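Local coordinates for EH1AB1 (Metagenome, PDB 6I8F), which hydrolyses esters, probably through a serine nucleophile activated by a histidine and an aspartate, as in other alpha/beta hydrolases, at residues Leu17-Leu23 with Leu305-Gln311; Gly92-Thr96 with Glu160-Asp165; Ala262-Gly268 with Lys289-Tyr295. Residue numbers count along the deposited sequence, not the author numbering.

Contact 1: residues Leu17-Leu23 with Leu305-Gln311; sequences LPETRNL and LTRFLSQ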
ATOM      1  N   LEU A  17      -4.899 -19.634   5.679  1.00 31.71           N
ATOM      2  CA  LEU A  17      -3.635 -20.142   5.202  1.00 30.77           C
ATOM      3  C   LEU A  17      -3.186 -21.300   6.090  1.00 29.75           C
ATOM      4  O   LEU A  17      -3.495 -21.341   7.280  1.00 29.86           O
ATOM      5  CB  LEU A  17      -2.590 -19.022   5.221  1.00 30.64           C
ATOM      6  CG  LEU A  17      -2.809 -17.874   4.241  1.00 30.47           C
ATOM      7  CD1 LEU A  17      -1.887 -16.708   4.583  1.00 30.49           C
ATOM      8  CD2 LEU A  17      -2.573 -18.342   2.813  1.00 30.98           C
ATOM      9  N   PRO A  18      -2.409 -22.258   5.545  1.00 29.84           N
ATOM     10  CA  PRO A  18      -1.834 -23.336   6.349  1.00 29.80           C
ATOM     11  C   PRO A  18      -1.192 -22.878   7.669  1.00 28.50           C
ATOM     12  O   PRO A  18      -1.510 -23.440   8.721  1.00 28.26           O
ATOM     13  CB  PRO A  18      -0.784 -23.944   5.408  1.00 30.04           C
ATOM     14  CG  PRO A  18      -1.351 -23.707   4.027  1.00 31.87           C
ATOM     15  CD  PRO A  18      -2.064 -22.369   4.118  1.00 30.90           C
ATOM     16  N   GLU A  19      -0.307 -21.869   7.618  1.00 27.47           N
ATOM     17  CA  GLU A  19       0.407 -21.404   8.838  1.00 26.22           C
ATOM     18  C   GLU A  19      -0.602 -20.895   9.877  1.00 24.49           C
ATOM     19  O   GLU A  19      -0.407 -21.055  11.079  1.00 24.55           O
ATOM     20  CB  GLU A  19       1.470 -20.348   8.506  1.00 26.75           C
ATOM     21  CG  GLU A  19       0.919 -19.017   7.981  1.00 26.13           C
ATOM     22  CD  GLU A  19       1.967 -17.926   7.805  1.00 26.64           C
ATOM     23  OE1 GLU A  19       3.170 -18.276   7.750  1.00 27.62           O
ATOM     24  OE2 GLU A  19       1.586 -16.721   7.773  1.00 24.47           O
ATOM     25  N   THR A  20      -1.688 -20.282   9.409  1.00 23.53           N
ATOM     26  CA  THR A  20      -2.725 -19.768  10.284  1.00 24.50           C
ATOM     27  C   THR A  20      -3.442 -20.932  10.986  1.00 24.92           C
ATOM     28  O   THR A  20      -3.553 -20.953  12.208  1.00 24.84           O
ATOM     29  CB  THR A  20      -3.723 -18.883   9.522  1.00 23.49           C
ATOM     30  OG1 THR A  20      -3.008 -17.951   8.705  1.00 22.04           O
ATOM     31  CG2 THR A  20      -4.645 -18.141  10.462  1.00 23.42           C
ATOM     32  N   ARG A  21      -3.951 -21.871  10.190  1.00 28.61           N
ATOM     33  CA  ARG A  21      -4.576 -23.118  10.683  1.00 32.81           C
ATOM     34  C   ARG A  21      -3.650 -23.801  11.704  1.00 31.57           C
ATOM     35  O   ARG A  21      -4.092 -24.187  12.782  1.00 29.79           O
ATOM     36  CB  ARG A  21      -4.888 -24.058   9.515  1.00 35.80           C
ATOM     37  CG  ARG A  21      -6.354 -24.459   9.423  1.00 43.24           C
ATOM     38  CD  ARG A  21      -6.728 -25.121   8.106  1.00 48.21           C
ATOM     39  NE  ARG A  21      -6.396 -24.327   6.924  1.00 50.56           N
ATOM     40  CZ  ARG A  21      -5.643 -24.754   5.912  1.00 53.19           C
ATOM     41  NH1 ARG A  21      -5.120 -25.968   5.936  1.00 56.64           N
ATOM     42  NH2 ARG A  21      -5.426 -23.973   4.870  1.00 55.33           N
ATOM     43  N   ASN A  22      -2.366 -23.936  11.349  1.00 32.96           N
ATOM     44  CA  ASN A  22      -1.372 -24.574  12.215  1.00 33.28           C
ATOM     45  C   ASN A  22      -1.324 -23.853  13.564  1.00 32.17           C
ATOM     46  O   ASN A  22      -1.323 -24.516  14.608  1.00 29.47           O
ATOM     47  CB  ASN A  22       0.013 -24.652  11.572  1.00 35.87           C
ATOM     48  CG  ASN A  22       0.091 -25.698  10.481  1.00 39.03           C
ATOM     49  OD1 ASN A  22      -0.786 -26.557  10.370  1.00 41.56           O
ATOM     50  ND2 ASN A  22       1.129 -25.629   9.662  1.00 40.72           N
ATOM     51  N   LEU A  23      -1.307 -22.513  13.550  1.00 30.36           N
ATOM     52  CA  LEU A  23      -1.250 -21.762  14.808  1.00 29.83           C
ATOM     53  C   LEU A  23      -2.532 -21.984  15.624  1.00 30.10           C
ATOM     54  O   LEU A  23      -2.479 -22.094  16.853  1.00 29.06           O
ATOM     55  CB  LEU A  23      -1.047 -20.263  14.561  1.00 30.09           C
ATOM     56  CG  LEU A  23      -0.975 -19.431  15.841  1.00 30.68           C
ATOM     57  CD1 LEU A  23       0.197 -19.878  16.711  1.00 32.11           C
ATOM     58  CD2 LEU A  23      -0.873 -17.942  15.547  1.00 31.39           C
ATOM     59  N   LEU A 305       2.919 -11.684  15.704  1.00 21.06           N
ATOM     60  CA  LEU A 305       3.074 -13.133  15.967  1.00 22.28           C
ATOM     61  C   LEU A 305       3.994 -13.763  14.922  1.00 21.56           C
ATOM     62  O   LEU A 305       3.721 -14.854  14.404  1.00 22.88           O
ATOM     63  CB  LEU A 305       1.705 -13.815  15.966  1.00 23.26           C
ATOM     64  CG  LEU A 305       0.844 -13.520  17.187  1.00 24.68           C
ATOM     65  CD1 LEU A 305      -0.611 -13.885  16.919  1.00 25.94           C
ATOM     66  CD2 LEU A 305       1.371 -14.258  18.408  1.00 25.36           C
ATOM     67  N   THR A 306       5.133 -13.110  14.678  1.00 21.34           N
ATOM     68  CA  THR A 306       5.931 -13.377  13.502  1.00 20.15           C
ATOM     69  C   THR A 306       6.855 -14.586  13.703  1.00 21.01           C
ATOM     70  O   THR A 306       7.548 -14.967  12.777  1.00 22.82           O
ATOM     71  CB  THR A 306       6.656 -12.096  13.086  1.00 20.12           C
ATOM     72  OG1 THR A 306       7.290 -11.527  14.230  1.00 18.51           O
ATOM     73  CG2 THR A 306       5.693 -11.097  12.480  1.00 20.54           C
ATOM     74  N   ARG A 307       6.847 -15.204  14.890  1.00 21.55           N
ATOM     75  CA  ARG A 307       7.493 -16.509  15.085  1.00 22.19           C
ATOM     76  C   ARG A 307       6.720 -17.592  14.326  1.00 22.10           C
ATOM     77  O   ARG A 307       7.318 -18.492  13.734  1.00 23.73           O
ATOM     78  CB  ARG A 307       7.536 -16.885  16.566  1.00 23.67           C
ATOM     79  CG  ARG A 307       8.060 -18.289  16.821  1.00 25.38           C
ATOM     80  CD  ARG A 307       8.171 -18.544  18.302  1.00 26.59           C
ATOM     81  NE  ARG A 307       8.455 -19.944  18.544  1.00 27.56           N
ATOM     82  CZ  ARG A 307       8.610 -20.485  19.742  1.00 27.50           C
ATOM     83  NH1 ARG A 307       8.491 -19.734  20.829  1.00 23.15           N
ATOM     84  NH2 ARG A 307       8.887 -21.780  19.830  1.00 27.76           N
ATOM     85  N   PHE A 308       5.389 -17.471  14.341  1.00 22.48           N
ATOM     86  CA  PHE A 308       4.475 -18.477  13.833  1.00 23.24           C
ATOM     87  C   PHE A 308       3.930 -18.124  12.450  1.00 24.27           C
ATOM     88  O   PHE A 308       3.639 -19.037  11.687  1.00 23.11           O
ATOM     89  CB  PHE A 308       3.307 -18.657  14.798  1.00 25.00           C
ATOM     90  CG  PHE A 308       3.740 -19.107  16.164  1.00 26.61           C
ATOM     91  CD1 PHE A 308       4.172 -20.410  16.366  1.00 29.15           C
ATOM     92  CD2 PHE A 308       3.775 -18.220  17.225  1.00 26.73           C
ATOM     93  CE1 PHE A 308       4.577 -20.831  17.624  1.00 28.92           C
ATOM     94  CE2 PHE A 308       4.207 -18.637  18.472  1.00 28.23           C
ATOM     95  CZ  PHE A 308       4.600 -19.942  18.671  1.00 28.22           C
ATOM     96  N   LEU A 309       3.742 -16.824  12.165  1.00 23.89           N
ATOM     97  CA  LEU A 309       3.066 -16.378  10.941  1.00 23.26           C
ATOM     98  C   LEU A 309       4.022 -15.511  10.106  1.00 24.24           C
ATOM     99  O   LEU A 309       4.263 -14.334  10.402  1.00 24.11           O
ATOM    100  CB  LEU A 309       1.779 -15.625  11.302  1.00 22.99           C
ATOM    101  CG  LEU A 309       0.774 -16.384  12.172  1.00 23.70           C
ATOM    102  CD1 LEU A 309      -0.443 -15.529  12.486  1.00 23.25           C
ATOM    103  CD2 LEU A 309       0.346 -17.690  11.514  1.00 24.15           C
ATOM    104  N   SER A 310       4.542 -16.116   9.034  1.00 24.59           N
ATOM    105  CA  SER A 310       5.357 -15.445   8.032  1.00 25.26           C
ATOM    106  C   SER A 310       4.639 -14.238   7.424  1.00 22.88           C
ATOM    107  O   SER A 310       5.301 -13.293   7.001  1.00 22.18           O
ATOM    108  CB  SER A 310       5.719 -16.403   6.937  1.00 28.44           C
ATOM    109  OG  SER A 310       6.697 -17.292   7.423  1.00 38.85           O
ATOM    110  N   GLN A 311       3.306 -14.322   7.300  1.00 21.04           N
ATOM    111  CA  GLN A 311       2.526 -13.245   6.712  1.00 20.38           C
ATOM    112  C   GLN A 311       2.793 -11.971   7.526  1.00 18.90           C
ATOM    113  O   GLN A 311       2.806 -10.862   6.992  1.00 18.11           O
ATOM    114  CB  GLN A 311       1.035 -13.601   6.685  1.00 20.91           C
ATOM    115  CG  GLN A 311       0.639 -14.551   5.566  1.00 21.50           C
ATOM    116  CD  GLN A 311       0.799 -13.923   4.202  1.00 22.75           C
ATOM    117  OE1 GLN A 311       0.137 -12.948   3.859  1.00 25.35           O
ATOM    118  NE2 GLN A 311       1.714 -14.463   3.421  1.00 23.85           N
TER
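Two hydrogen bonds and an apolar cluster join the first turn of helix 18-32 to the loop before helix 310-327 and to its start. The polar part rests on Glu19, whose carboxylate reaches the backbone amides of Ser310 and Gln311: Ser310 N donates to Glu19 OE1 at 2.9 Å, and Gln311 N to Glu19 OE2 at 3.0 Å, the latter nearly straight (163°). The aliphatic part of Gln311 packs beneath this carboxylate and also meets Leu17, with Leu17 CD1 and Gln311 CG 3.5 Å apart. Its amide end turns to the partner chain, where Gln311 OE1 accepts from Lys289 of the second subunit.

Apolar contacts continue one turn further along the first helix. Leu23 inserts between the side chains of the loop: its CD1 lies over the face of the Phe308 ring in a CH-pi contact, 4.1 Å from the centroid, while Leu23 CD2 approaches Leu309 CD1 at 3.9 Å. Leu309 also presses CD2 against the helix backbone, 3.5 Å from Glu19 O. Thr298 and Ile299 pack against Leu309 and Leu23. A carboxylate at a helix N terminus is electrostatically favourable, and Glu19, distant in sequence, binds two amides where helix 310-327 begins.

Contact 2: residues Gly92-Thr96 with Glu160-Asp165; sequences GLLPT and ESFGAD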
ATOM      1  N   GLY A  92      21.463  12.601  11.119  1.00 33.06           N
ATOM      2  CA  GLY A  92      21.192  13.051  12.474  1.00 33.27           C
ATOM      3  C   GLY A  92      19.713  12.922  12.818  1.00 33.74           C
ATOM      4  O   GLY A  92      19.319  12.143  13.703  1.00 37.95           O
ATOM      5  N   LEU A  93      18.890  13.684  12.098  1.00 30.03           N
ATOM      6  CA  LEU A  93      17.450  13.733  12.322  1.00 28.09           C
ATOM      7  C   LEU A  93      16.774  12.780  11.334  1.00 27.01           C
ATOM      8  O   LEU A  93      16.874  12.963  10.131  1.00 27.94           O
ATOM      9  CB  LEU A  93      16.952  15.168  12.138  1.00 27.87           C
ATOM     10  CG  LEU A  93      17.608  16.215  13.039  1.00 28.70           C
ATOM     11  CD1 LEU A  93      17.079  17.608  12.713  1.00 28.82           C
ATOM     12  CD2 LEU A  93      17.401  15.881  14.508  1.00 27.74           C
ATOM     13  N   LEU A  94      16.109  11.748  11.856  1.00 23.76           N
ATOM     14  CA  LEU A  94      15.484  10.751  11.005  1.00 22.51           C
ATOM     15  C   LEU A  94      13.981  10.966  10.987  1.00 20.56           C
ATOM     16  O   LEU A  94      13.386  11.330  12.002  1.00 20.15           O
ATOM     17  CB  LEU A  94      15.798   9.348  11.527  1.00 23.78           C
ATOM     18  CG  LEU A  94      17.234   8.882  11.340  1.00 24.26           C
ATOM     19  CD1 LEU A  94      17.456   7.565  12.059  1.00 23.73           C
ATOM     20  CD2 LEU A  94      17.574   8.753   9.860  1.00 24.43           C
ATOM     21  N   PRO A  95      13.317  10.652   9.855  1.00 20.15           N
ATOM     22  CA  PRO A  95      11.876  10.452   9.870  1.00 19.44           C
ATOM     23  C   PRO A  95      11.641   9.388  10.957  1.00 18.97           C
ATOM     24  O   PRO A  95      12.450   8.473  11.115  1.00 16.93           O
ATOM     25  CB  PRO A  95      11.489   9.981   8.459  1.00 20.60           C
ATOM     26  CG  PRO A  95      12.768  10.073   7.628  1.00 21.42           C
ATOM     27  CD  PRO A  95      13.931  10.312   8.566  1.00 21.26           C
ATOM     28  N   THR A  96      10.565   9.549  11.724  1.00 18.67           N
ATOM     29  CA  THR A  96      10.400   8.831  12.982  1.00 19.30           C
ATOM     30  C   THR A  96       8.952   8.353  13.106  1.00 18.56           C
ATOM     31  O   THR A  96       8.025   9.125  12.894  1.00 18.93           O
ATOM     32  CB  THR A  96      10.791   9.715  14.176  1.00 18.28           C
ATOM     33  OG1 THR A  96      12.187  10.009  14.089  1.00 18.08           O
ATOM     34  CG2 THR A  96      10.493   9.062  15.508  1.00 18.33           C
ATOM     35  N   GLU A 160      14.137  17.307  17.993  1.00 28.47           N
ATOM     36  CA  GLU A 160      15.598  17.259  17.863  1.00 30.79           C
ATOM     37  C   GLU A 160      16.230  16.422  18.990  1.00 29.72           C
ATOM     38  O   GLU A 160      17.189  15.696  18.732  1.00 28.10           O
ATOM     39  CB  GLU A 160      16.147  18.679  17.774  1.00 33.15           C
ATOM     40  CG  GLU A 160      15.800  19.335  16.456  1.00 38.31           C
ATOM     41  CD  GLU A 160      16.427  20.698  16.235  1.00 45.90           C
ATOM     42  OE1 GLU A 160      16.554  21.445  17.229  1.00 53.94           O
ATOM     43  OE2 GLU A 160      16.777  21.014  15.073  1.00 50.82           O
ATOM     44  N   SER A 161      15.681  16.500  20.210  1.00 27.96           N
ATOM     45  CA  SER A 161      16.187  15.745  21.360  1.00 28.79           C
ATOM     46  C   SER A 161      16.050  14.245  21.101  1.00 27.13           C
ATOM     47  O   SER A 161      16.836  13.469  21.593  1.00 26.93           O
ATOM     48  CB  SER A 161      15.479  16.097  22.657  1.00 30.19           C
ATOM     49  OG  SER A 161      15.201  17.484  22.732  1.00 33.79           O
ATOM     50  N   PHE A 162      15.007  13.855  20.360  1.00 26.94           N
ATOM     51  CA  PHE A 162      14.746  12.455  20.047  1.00 25.70           C
ATOM     52  C   PHE A 162      15.360  12.068  18.689  1.00 26.60           C
ATOM     53  O   PHE A 162      15.088  10.987  18.184  1.00 26.97           O
ATOM     54  CB  PHE A 162      13.234  12.209  20.083  1.00 25.91           C
ATOM     55  CG  PHE A 162      12.631  12.299  21.461  1.00 25.49           C
ATOM     56  CD1 PHE A 162      12.178  13.511  21.959  1.00 24.39           C
ATOM     57  CD2 PHE A 162      12.549  11.177  22.275  1.00 25.30           C
ATOM     58  CE1 PHE A 162      11.645  13.594  23.235  1.00 24.76           C
ATOM     59  CE2 PHE A 162      12.004  11.262  23.547  1.00 25.59           C
ATOM     60  CZ  PHE A 162      11.563  12.472  24.027  1.00 24.62           C
ATOM     61  N   GLY A 163      16.195  12.943  18.109  1.00 26.61           N
ATOM     62  CA  GLY A 163      16.855  12.693  16.827  1.00 25.35           C
ATOM     63  C   GLY A 163      15.852  12.502  15.697  1.00 25.01           C
ATOM     64  O   GLY A 163      16.087  11.704  14.765  1.00 24.74           O
ATOM     65  N   ALA A 164      14.748  13.252  15.781  1.00 23.01           N
ATOM     66  CA  ALA A 164      13.619  13.150  14.890  1.00 22.93           C
ATOM     67  C   ALA A 164      13.511  14.394  14.012  1.00 22.92           C
ATOM     68  O   ALA A 164      13.621  15.531  14.487  1.00 22.20           O
ATOM     69  CB  ALA A 164      12.346  12.952  15.672  1.00 23.14           C
ATOM     70  N   ASP A 165      13.245  14.142  12.730  1.00 22.67           N
ATOM     71  CA  ASP A 165      12.850  15.156  11.783  1.00 23.09           C
ATOM     72  C   ASP A 165      11.370  15.501  12.027  1.00 23.12           C
ATOM     73  O   ASP A 165      10.468  14.704  11.736  1.00 20.43           O
ATOM     74  CB  ASP A 165      13.144  14.670  10.367  1.00 23.16           C
ATOM     75  CG  ASP A 165      12.671  15.611   9.280  1.00 23.89           C
ATOM     76  OD1 ASP A 165      12.211  16.720   9.618  1.00 24.40           O
ATOM     77  OD2 ASP A 165      12.728  15.204   8.105  1.00 26.05           O
TER
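This is a short parallel beta bridge at the periphery of the central sheet, where the two-residue strand 164-165 attaches to the beginning of strand 94-100. Leu94 pairs with Ala164, their CA atoms 4.9 Å apart, and both backbone groups of Leu94 are used: Leu94 N donates to Gly163 O and Asp165 N to Leu94 O, each at 2.9 Å and almost linear. Gly163, in the turn leading into the bridge, has a positive phi (61°), a conformation that glycine adopts readily.

Leu93 spreads along the partner backbone, its CD2 3.8 Å from Ala164 O. Thr96 OG1 hydrogen-bonds back to Leu94 O at 2.7 Å and lies 3.3 Å from Ala164 CB. Beyond the bridge, Asp165 forms a salt bridge with Arg168, and Thr96 takes up backbone pairing with Arg168 and Ala170. Strand 94-100 thus passes from the short strand to strand 169-174, its parallel neighbour in the central sheet typical of the alpha/beta hydrolase fold.

Contact 3: residues Ala262-Gly268 with Lys289-Tyr295; sequences AFVLTAG and KTTYVNY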
ATOM      1  N   ALA A 262      -2.152   7.918   5.377  1.00 17.39           N
ATOM      2  CA  ALA A 262      -2.355   6.751   6.186  1.00 16.63           C
ATOM      3  C   ALA A 262      -1.979   5.493   5.407  1.00 16.14           C
ATOM      4  O   ALA A 262      -2.033   5.468   4.182  1.00 15.07           O
ATOM      5  CB  ALA A 262      -3.808   6.697   6.620  1.00 17.04           C
ATOM      6  N   PHE A 263      -1.567   4.478   6.171  1.00 15.74           N
ATOM      7  CA  PHE A 263      -1.514   3.099   5.773  1.00 15.71           C
ATOM      8  C   PHE A 263      -2.465   2.345   6.708  1.00 16.43           C
ATOM      9  O   PHE A 263      -2.288   2.411   7.922  1.00 18.42           O
ATOM     10  CB  PHE A 263      -0.078   2.581   5.870  1.00 14.94           C
ATOM     11  CG  PHE A 263       0.089   1.104   5.634  1.00 14.56           C
ATOM     12  CD1 PHE A 263       0.244   0.603   4.354  1.00 15.38           C
ATOM     13  CD2 PHE A 263       0.108   0.212   6.684  1.00 14.72           C
ATOM     14  CE1 PHE A 263       0.412  -0.754   4.132  1.00 15.02           C
ATOM     15  CE2 PHE A 263       0.251  -1.148   6.464  1.00 14.50           C
ATOM     16  CZ  PHE A 263       0.424  -1.625   5.188  1.00 15.13           C
ATOM     17  N   VAL A 264      -3.466   1.659   6.149  1.00 16.08           N
ATOM     18  CA  VAL A 264      -4.463   0.923   6.941  1.00 15.89           C
ATOM     19  C   VAL A 264      -4.428  -0.544   6.497  1.00 15.70           C
ATOM     20  O   VAL A 264      -4.615  -0.853   5.315  1.00 15.60           O
ATOM     21  CB  VAL A 264      -5.872   1.531   6.790  1.00 16.34           C
ATOM     22  CG1 VAL A 264      -6.872   0.826   7.687  1.00 17.35           C
ATOM     23  CG2 VAL A 264      -5.894   3.031   7.054  1.00 16.03           C
ATOM     24  N   LEU A 265      -4.149  -1.439   7.446  1.00 15.54           N
ATOM     25  CA  LEU A 265      -4.031  -2.845   7.173  1.00 15.86           C
ATOM     26  C   LEU A 265      -5.140  -3.587   7.928  1.00 16.35           C
ATOM     27  O   LEU A 265      -5.359  -3.311   9.115  1.00 15.90           O
ATOM     28  CB  LEU A 265      -2.642  -3.328   7.601  1.00 16.18           C
ATOM     29  CG  LEU A 265      -2.343  -4.806   7.340  1.00 16.01           C
ATOM     30  CD1 LEU A 265      -0.864  -5.018   7.075  1.00 16.70           C
ATOM     31  CD2 LEU A 265      -2.788  -5.674   8.507  1.00 16.26           C
ATOM     32  N   THR A 266      -5.826  -4.504   7.228  1.00 16.55           N
ATOM     33  CA  THR A 266      -6.741  -5.435   7.869  1.00 18.46           C
ATOM     34  C   THR A 266      -6.285  -6.881   7.648  1.00 18.51           C
ATOM     35  O   THR A 266      -5.649  -7.228   6.644  1.00 18.89           O
ATOM     36  CB  THR A 266      -8.191  -5.244   7.401  1.00 18.18           C
ATOM     37  OG1 THR A 266      -8.231  -5.421   5.985  1.00 17.63           O
ATOM     38  CG2 THR A 266      -8.759  -3.897   7.797  1.00 18.08           C
ATOM     39  N   ALA A 267      -6.618  -7.719   8.629  1.00 20.38           N
ATOM     40  CA  ALA A 267      -6.487  -9.165   8.540  1.00 20.43           C
ATOM     41  C   ALA A 267      -7.838  -9.742   8.099  1.00 21.51           C
ATOM     42  O   ALA A 267      -8.877  -9.278   8.549  1.00 20.88           O
ATOM     43  CB  ALA A 267      -6.035  -9.724   9.871  1.00 20.50           C
ATOM     44  N   GLY A 268      -7.798 -10.748   7.215  1.00 22.41           N
ATOM     45  CA  GLY A 268      -8.990 -11.346   6.597  1.00 24.58           C
ATOM     46  C   GLY A 268      -9.925 -12.015   7.599  1.00 26.39           C
ATOM     47  O   GLY A 268     -11.135 -11.869   7.497  1.00 27.49           O
ATOM     48  N   LYS A 289      -4.546  10.968   1.138  1.00 18.73           N
ATOM     49  CA  LYS A 289      -3.711   9.919   0.584  1.00 19.16           C
ATOM     50  C   LYS A 289      -3.758   8.719   1.539  1.00 18.93           C
ATOM     51  O   LYS A 289      -3.344   8.809   2.686  1.00 17.79           O
ATOM     52  CB  LYS A 289      -2.261  10.367   0.364  1.00 20.74           C
ATOM     53  CG  LYS A 289      -1.366   9.292  -0.254  1.00 21.14           C
ATOM     54  CD  LYS A 289       0.083   9.697  -0.416  1.00 22.64           C
ATOM     55  CE  LYS A 289       0.268  10.803  -1.439  1.00 23.70           C
ATOM     56  NZ  LYS A 289       1.683  11.244  -1.552  1.00 24.38           N
ATOM     57  N   THR A 290      -4.293   7.601   1.045  1.00 17.54           N
ATOM     58  CA  THR A 290      -4.563   6.460   1.871  1.00 17.75           C
ATOM     59  C   THR A 290      -4.144   5.202   1.119  1.00 17.05           C
ATOM     60  O   THR A 290      -4.579   4.989  -0.001  1.00 18.43           O
ATOM     61  CB  THR A 290      -6.045   6.380   2.253  1.00 18.24           C
ATOM     62  OG1 THR A 290      -6.435   7.657   2.753  1.00 19.24           O
ATOM     63  CG2 THR A 290      -6.334   5.293   3.268  1.00 18.28           C
ATOM     64  N   THR A 291      -3.321   4.382   1.766  1.00 15.63           N
ATOM     65  CA  THR A 291      -2.992   3.067   1.284  1.00 15.92           C
ATOM     66  C   THR A 291      -3.705   2.030   2.156  1.00 16.39           C
ATOM     67  O   THR A 291      -3.462   1.982   3.356  1.00 18.00           O
ATOM     68  CB  THR A 291      -1.480   2.840   1.338  1.00 15.07           C
ATOM     69  OG1 THR A 291      -0.829   3.897   0.630  1.00 15.10           O
ATOM     70  CG2 THR A 291      -1.075   1.496   0.776  1.00 14.92           C
ATOM     71  N   TYR A 292      -4.575   1.221   1.551  1.00 16.23           N
ATOM     72  CA  TYR A 292      -5.322   0.187   2.250  1.00 16.55           C
ATOM     73  C   TYR A 292      -4.856  -1.186   1.760  1.00 16.92           C
ATOM     74  O   TYR A 292      -4.701  -1.392   0.564  1.00 17.83           O
ATOM     75  CB  TYR A 292      -6.832   0.312   2.019  1.00 16.70           C
ATOM     76  CG  TYR A 292      -7.575  -0.891   2.534  1.00 16.44           C
ATOM     77  CD1 TYR A 292      -7.790  -1.061   3.894  1.00 16.28           C
ATOM     78  CD2 TYR A 292      -7.965  -1.912   1.685  1.00 16.58           C
ATOM     79  CE1 TYR A 292      -8.429  -2.186   4.390  1.00 16.91           C
ATOM     80  CE2 TYR A 292      -8.594  -3.051   2.164  1.00 16.67           C
ATOM     81  CZ  TYR A 292      -8.821  -3.194   3.523  1.00 16.77           C
ATOM     82  OH  TYR A 292      -9.448  -4.310   4.001  1.00 16.47           O
ATOM     83  N   VAL A 293      -4.655  -2.120   2.690  1.00 16.60           N
ATOM     84  CA  VAL A 293      -4.313  -3.492   2.312  1.00 17.25           C
ATOM     85  C   VAL A 293      -5.040  -4.469   3.236  1.00 17.37           C
ATOM     86  O   VAL A 293      -5.120  -4.242   4.442  1.00 16.10           O
ATOM     87  CB  VAL A 293      -2.794  -3.752   2.323  1.00 16.98           C
ATOM     88  CG1 VAL A 293      -2.157  -3.450   3.668  1.00 16.20           C
ATOM     89  CG2 VAL A 293      -2.485  -5.180   1.891  1.00 18.03           C
ATOM     90  N   ASN A 294      -5.534  -5.557   2.628  1.00 17.58           N
ATOM     91  CA  ASN A 294      -6.124  -6.666   3.324  1.00 17.75           C
ATOM     92  C   ASN A 294      -5.225  -7.887   3.131  1.00 18.08           C
ATOM     93  O   ASN A 294      -4.837  -8.198   1.999  1.00 17.60           O
ATOM     94  CB  ASN A 294      -7.556  -6.960   2.865  1.00 18.33           C
ATOM     95  CG  ASN A 294      -8.184  -8.095   3.650  1.00 18.81           C
ATOM     96  OD1 ASN A 294      -8.509  -9.137   3.089  1.00 21.58           O
ATOM     97  ND2 ASN A 294      -8.311  -7.929   4.951  1.00 17.55           N
ATOM     98  N   TYR A 295      -4.895  -8.547   4.251  1.00 18.33           N
ATOM     99  CA  TYR A 295      -4.122  -9.796   4.261  1.00 19.28           C
ATOM    100  C   TYR A 295      -5.103 -10.952   4.465  1.00 20.28           C
ATOM    101  O   TYR A 295      -5.472 -11.252   5.595  1.00 19.27           O
ATOM    102  CB  TYR A 295      -3.021  -9.772   5.332  1.00 18.64           C
ATOM    103  CG  TYR A 295      -1.735  -9.126   4.876  1.00 18.86           C
ATOM    104  CD1 TYR A 295      -1.687  -7.776   4.567  1.00 19.75           C
ATOM    105  CD2 TYR A 295      -0.570  -9.861   4.711  1.00 19.00           C
ATOM    106  CE1 TYR A 295      -0.522  -7.174   4.108  1.00 18.95           C
ATOM    107  CE2 TYR A 295       0.607  -9.273   4.262  1.00 18.89           C
ATOM    108  CZ  TYR A 295       0.627  -7.921   3.956  1.00 18.30           C
ATOM    109  OH  TYR A 295       1.758  -7.322   3.490  1.00 18.04           O
TER
HETATM  110  O   HOH W   1      -0.594   6.205   1.932  1.00 19.30           O
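The ring of Phe263 packs against Val293 and Thr291, with Phe263 CZ 3.5 Å from Val293 CG1 and Phe263 CD1 3.9 Å from Thr291 CG2. Leu265 continues this largely apolar face, with Leu265 CD1 3.7 Å from Tyr295 CE1, and helix 310-327 covers it. Here a water donates to Ala262 O and Thr291 OG1, the latter also bonding Glu318 of the second subunit. The strands run parallel, 4.7 Å apart at closest approach, in unbroken register from Ala262-Thr290 to Ala267-Tyr295. The backbone bonds alternate regularly, as in Val264 N to Thr291 O (2.8 Å) and Val293 N to Val264 O (2.9 Å); Gly268 N to Tyr295 O (2.9 Å) adds one.

On the opposite face Thr266 OG1 accepts from Asn294 ND2 at 2.7 Å and shares a hydrogen bond with Tyr292 OH at 2.6 Å, beside the apolar Val264-Tyr292 contact. Strand 290-296 thus bonds to strand 262-267 in parallel and to the second subunit antiparallel, so the sheet runs on across the dimer.

In the fold
From the N terminus, the chain enters helix 18-32, whose first turn waits for a partner 282 residues later; contact 1 therefore closes a loop that encloses the other two. Within it, contact 2 closes first, returning to the start of strand 94-100 after strand 127-132 and helix 143-157. Contact 3 follows in series, closing the beta-alpha-beta unit of strand 262-267, helix 273-285 and strand 290-296 at the end of the sheet where the second subunit joins. Contacts 2 and 3 reach the same sheet with centres about 26 Å apart. Contacts 1 and 3 touch, Gln311 OE1 lying 3.3 Å from Tyr295 CD2, so Gln311 of helix 310-327 packs on the N-terminal segment and on strand 290-296.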